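PDB 5TZ6: CurJ from Moorea producens 3L, which probably catalyses vinylogous dehydration as a dehydratase domain of the curacin polyketide synthase, here as an inactive variant bound to a hydroxy-enoic acid. Local coordinates for residues Ile279-Phe282 with Leu288-Gln291. The protein carries 1 engineered substitution. Sequence-based numbering, arbitrary orientation.
Sequences IQLF and LVAQ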
# COMPACT_ATOMS: atom_id res chain seq x y z
N ILE A 279 15.48 -30.99 7.03
CA ILE A 279 16.59 -30.29 6.40
C ILE A 279 17.18 -29.29 7.39
O ILE A 279 16.46 -28.68 8.19
CB ILE A 279 16.13 -29.57 5.11
CG1 ILE A 279 15.37 -30.55 4.21
CG2 ILE A 279 17.33 -28.95 4.40
CD1 ILE A 279 14.63 -29.89 3.06
N GLN A 280 18.50 -29.12 7.31
CA GLN A 280 19.26 -28.23 8.19
C GLN A 280 20.28 -27.50 7.33
O GLN A 280 21.18 -28.12 6.76
CB GLN A 280 19.94 -29.01 9.31
CG GLN A 280 18.98 -29.50 10.39
CD GLN A 280 19.70 -30.15 11.54
OE1 GLN A 280 20.68 -30.88 11.34
NE2 GLN A 280 19.24 -29.88 12.75
N LEU A 281 20.12 -26.19 7.20
CA LEU A 281 21.11 -25.35 6.55
C LEU A 281 21.94 -24.68 7.63
O LEU A 281 21.39 -24.06 8.54
CB LEU A 281 20.41 -24.30 5.68
CG LEU A 281 21.26 -23.32 4.87
CD1 LEU A 281 22.12 -24.05 3.85
CD2 LEU A 281 20.34 -22.30 4.21
N PHE A 282 23.27 -24.82 7.56
CA PHE A 282 24.12 -24.25 8.60
C PHE A 282 25.42 -23.70 8.02
O PHE A 282 25.78 -23.92 6.86
CB PHE A 282 24.41 -25.25 9.73
CG PHE A 282 25.00 -26.54 9.27
CD1 PHE A 282 24.19 -27.56 8.79
CD2 PHE A 282 26.37 -26.75 9.33
CE1 PHE A 282 24.73 -28.75 8.36
CE2 PHE A 282 26.92 -27.93 8.91
CZ PHE A 282 26.10 -28.94 8.42
N LEU A 288 23.60 -22.67 12.94
CA LEU A 288 22.41 -23.05 12.19
C LEU A 288 21.79 -21.81 11.56
O LEU A 288 21.44 -20.85 12.25
CB LEU A 288 21.43 -23.75 13.12
CG LEU A 288 20.37 -24.69 12.55
CD1 LEU A 288 21.00 -25.73 11.62
CD2 LEU A 288 19.65 -25.37 13.70
N VAL A 289 21.68 -21.82 10.24
CA VAL A 289 21.07 -20.71 9.50
C VAL A 289 19.56 -20.89 9.35
O VAL A 289 18.79 -19.95 9.53
CB VAL A 289 21.76 -20.58 8.12
CG1 VAL A 289 20.89 -19.80 7.15
CG2 VAL A 289 23.13 -19.93 8.27
N ALA A 290 19.11 -22.10 9.03
CA ALA A 290 17.70 -22.36 8.81
C ALA A 290 17.46 -23.85 9.01
O ALA A 290 18.37 -24.67 8.85
CB ALA A 290 17.24 -21.91 7.42
N GLN A 291 16.21 -24.19 9.32
CA GLN A 291 15.86 -25.57 9.59
C GLN A 291 14.46 -25.86 9.09
O GLN A 291 13.57 -25.01 9.20
CB GLN A 291 15.95 -25.89 11.09
CG GLN A 291 15.78 -27.35 11.41
CD GLN A 291 15.94 -27.64 12.88
OE1 GLN A 291 16.63 -28.58 13.27
NE2 GLN A 291 15.30 -26.83 13.71
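Leu288 faces Phe282 in an antiparallel, non-hydrogen-bonded pair, their CA atoms 4.2 Å apart. Its CG stands anti to the backbone N (chi1 -157°), which brings CD1 across the gap to 3.9 Å from CB of Phe282; the same methyl also touches Gln280 CB, whereas the Phe282 ring leads off from the contact. At Val289 the pairing slips by one residue. Val289 N and Ala290 N both donate to Leu281 O, at 2.8 Å and 3.0 Å respectively, so one carbonyl serves two consecutive amides, the mark of a classic beta bulge; a Val289 psi of -44° accompanies it. The side chains of Val289 and Leu281 run alongside each other, with Val289 CG1 3.9 Å from Leu281 CD2. Ala290, the second residue of the bulge, forms the hydrogen-bonded pair with Leu281: its O accepts from Leu281 N at 2.8 Å, and its CB packs against Leu281 CB. Gln291 lies on the face shared with Gln280 and Leu288. Its extended side chain runs beside that of Gln280, the amide planes only 16° apart, and Gln280 NE2 donates almost straight to Gln291 OE1 (3.0 Å). With Gln280 replaced by alanine, Gln291 OE1 is likely to lose this donor, and the Gln291 amide would be freer to turn. The pairing lies near the turn of the hairpin formed by strands 274-282 and 288-300 in a hotdog-family domain. Strand 258-267 flanks it beyond Gln280 and Phe282, on the other side strand 239-250 meets 288-291 through the backbone bond of Thr249 with Gln291, and helix 215-223 packs on Leu281 through Leu217 and Cys221.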